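Local atomic coordinates of putative branched chain amino acid ABC transporter, periplasmic amino acid-binding protein (Brucella ovis, PDB entry 4XFK), a protein that probably binds branched-chain and related small amino acids in the periplasm as the soluble component of an ABC-type amino-acid transport system. Residues S244-Q248 with P249-G253. The protein carries 1 engineered substitution. Residues are numbered along the deposited sequence; the frame is centred on the assembly and turned at random.
Sequences SFLDQ and PGNIG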
ATOM      1  N   SER A 244       6.755  -6.353  -4.085  1.00  6.26           N
ATOM      2  CA  SER A 244       6.078  -5.462  -3.161  1.00  6.93           C
ATOM      3  C   SER A 244       5.049  -6.188  -2.306  1.00  6.55           C
ATOM      4  O   SER A 244       4.760  -5.732  -1.204  1.00  6.66           O
ATOM      5  CB  SER A 244       5.387  -4.333  -3.933  1.00  7.74           C
ATOM      6  OG  SER A 244       4.679  -4.833  -5.061  1.00  7.44           O
ATOM      7  N   PHE A 245       4.511  -7.311  -2.798  1.00  5.74           N
ATOM      8  CA  PHE A 245       3.298  -7.886  -2.195  1.00  6.04           C
ATOM      9  C   PHE A 245       3.377  -9.375  -1.872  1.00  6.11           C
ATOM     10  O   PHE A 245       2.340 -10.013  -1.669  1.00  6.63           O
ATOM     11  CB  PHE A 245       2.072  -7.638  -3.086  1.00  6.19           C
ATOM     12  CG  PHE A 245       1.820  -6.181  -3.387  1.00  6.31           C
ATOM     13  CD1 PHE A 245       1.803  -5.232  -2.374  1.00  6.79           C
ATOM     14  CD2 PHE A 245       1.601  -5.764  -4.690  1.00  6.23           C
ATOM     15  CE1 PHE A 245       1.587  -3.885  -2.666  1.00  7.45           C
ATOM     16  CE2 PHE A 245       1.375  -4.433  -4.985  1.00  6.92           C
ATOM     17  CZ  PHE A 245       1.364  -3.486  -3.971  1.00  7.33           C
ATOM     18  N   LEU A 246       4.582  -9.936  -1.767  1.00  5.88           N
ATOM     19  CA  LEU A 246       4.672 -11.373  -1.515  1.00  6.11           C
ATOM     20  C   LEU A 246       4.074 -11.790  -0.172  1.00  7.14           C
ATOM     21  O   LEU A 246       3.649 -12.937  -0.026  1.00  8.02           O
ATOM     22  CB  LEU A 246       6.113 -11.867  -1.623  1.00  7.21           C
ATOM     23  CG  LEU A 246       6.289 -13.385  -1.674  1.00  9.22           C
ATOM     24  CD1 LEU A 246       5.622 -13.991  -2.901  1.00 10.56           C
ATOM     25  CD2 LEU A 246       7.760 -13.746  -1.627  1.00  9.45           C
ATOM     26  N   ASP A 247       4.008 -10.877   0.799  1.00  7.10           N
ATOM     27  CA  ASP A 247       3.476 -11.247   2.116  1.00  6.72           C
ATOM     28  C   ASP A 247       1.941 -11.230   2.184  1.00  6.64           C
ATOM     29  O   ASP A 247       1.371 -11.433   3.249  1.00  8.16           O
ATOM     30  CB  ASP A 247       4.109 -10.428   3.253  1.00  7.65           C
ATOM     31  CG  ASP A 247       3.802  -8.954   3.159  1.00  8.52           C
ATOM     32  OD1 ASP A 247       3.564  -8.471   2.040  1.00  9.87           O
ATOM     33  OD2 ASP A 247       3.802  -8.280   4.208  1.00  9.91           O
ATOM     34  N   GLN A 248       1.268 -11.025   1.055  1.00  6.89           N
ATOM     35  CA  GLN A 248      -0.159 -11.306   1.011  1.00  7.73           C
ATOM     36  C   GLN A 248      -0.382 -12.755   1.421  1.00  8.00           C
ATOM     37  O   GLN A 248       0.297 -13.647   0.930  1.00  8.42           O
ATOM     38  CB  GLN A 248      -0.736 -11.085  -0.390  1.00  7.24           C
ATOM     39  CG  GLN A 248      -2.219 -11.463  -0.442  1.00  7.62           C
ATOM     40  CD  GLN A 248      -2.917 -11.075  -1.728  1.00  8.67           C
ATOM     41  OE1 GLN A 248      -2.279 -10.725  -2.719  1.00 10.35           O
ATOM     42  NE2 GLN A 248      -4.246 -11.113  -1.709  1.00 10.74           N
ATOM     43  N   PRO A 249      -1.346 -12.997   2.318  1.00  8.64           N
ATOM     44  CA  PRO A 249      -1.603 -14.383   2.731  1.00 10.32           C
ATOM     45  C   PRO A 249      -1.851 -15.307   1.543  1.00 10.68           C
ATOM     46  O   PRO A 249      -2.591 -14.940   0.618  1.00 11.05           O
ATOM     47  CB  PRO A 249      -2.852 -14.249   3.600  1.00 12.59           C
ATOM     48  CG  PRO A 249      -2.717 -12.880   4.203  1.00 11.85           C
ATOM     49  CD  PRO A 249      -2.143 -12.030   3.096  1.00  9.93           C
ATOM     50  N   GLY A 250      -1.194 -16.468   1.562  1.00 10.34           N
ATOM     51  CA  GLY A 250      -1.354 -17.490   0.540  1.00 10.38           C
ATOM     52  C   GLY A 250      -0.130 -17.748  -0.336  1.00  9.68           C
ATOM     53  O   GLY A 250       0.065 -18.866  -0.827  1.00 10.26           O
ATOM     54  N   ASN A 251       0.688 -16.722  -0.563  1.00  8.88           N
ATOM     55  CA  ASN A 251       1.824 -16.855  -1.475  1.00  9.69           C
ATOM     56  C   ASN A 251       2.902 -17.835  -1.027  1.00 10.13           C
ATOM     57  O   ASN A 251       3.448 -18.574  -1.847  1.00 10.75           O
ATOM     58  CB  ASN A 251       2.477 -15.501  -1.718  1.00  8.40           C
ATOM     59  CG  ASN A 251       1.681 -14.632  -2.636  1.00 10.27           C
ATOM     60  OD1 ASN A 251       1.215 -15.080  -3.681  1.00 15.83           O
ATOM     61  ND2 ASN A 251       1.540 -13.370  -2.276  1.00  9.69           N
ATOM     62  N   ILE A 252       3.232 -17.830   0.261  1.00 10.19           N
ATOM     63  CA  ILE A 252       4.294 -18.697   0.761  1.00 10.31           C
ATOM     64  C   ILE A 252       3.861 -20.162   0.752  1.00 11.64           C
ATOM     65  O   ILE A 252       4.649 -21.038   0.392  1.00 12.74           O
ATOM     66  CB  ILE A 252       4.805 -18.230   2.138  1.00  9.84           C
ATOM     67  CG1 ILE A 252       5.328 -16.798   2.023  1.00 10.49           C
ATOM     68  CG2 ILE A 252       5.883 -19.179   2.670  1.00 11.94           C
ATOM     69  CD1 ILE A 252       6.292 -16.591   0.873  1.00 11.57           C
ATOM     70  N   GLY A 253       2.605 -20.424   1.100  1.00 10.74           N
ATOM     71  CA  GLY A 253       2.063 -21.761   0.950  1.00 11.26           C
ATOM     72  C   GLY A 253       2.172 -22.231  -0.495  1.00 11.32           C
ATOM     73  O   GLY A 253       2.603 -23.352  -0.765  1.00 12.74           O
TER
HETATM   74  O   HOH W   1       0.353 -10.970  -3.522  1.00  8.60           O
HETATM   75  O   HOH W   2       2.062 -15.368   2.385  1.00 15.04           O
HETATM   76  O   HOH W   3      -4.933 -13.002   0.769  0.62 15.97           O
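Asn-251, in the first turn of helix 251-255, reaches back over the type I turn Phe-245 to Gln-248 and donates its ND2 to Leu-246 O (3.1 Å). The N-H path is moderately bent (150°); the acceptor lies close to the amide plane of Asn-251, whereas the donor sits well above the carbonyl plane of Leu-246, off its lone pairs. With CG anti to the carbonyl carbon (chi1 -75°), the amide is directed at the turn. A bridging water accepts from Asn-251 ND2 at 3.0 Å and donates to Phe-245 O and Gln-248 OE1; the latter also takes the N-H of Ser-222.

Packing is snug along the aliphatic part of Asn-251, where Leu-246 CD1 meets Asn-251 CB at 3.7 Å. Leu-246 CD2 and Ile-252 CD1 touch at 4.1 Å, and Phe-374 contacts both side chains. Pro-249 marks the exposed side, where one water joins Gln-248 NE2 (3.2 Å) to Pro-249 O. Asn-251 N to Gln-248 O is long and weak (3.4 Å), though nearly straight (175°).

In this periplasmic-binding-protein fold, the buried amide nitrogen of Asn-251, held by one carbonyl and one water, links the loop after strand 240-243 to the helix N-capped by Gly-250.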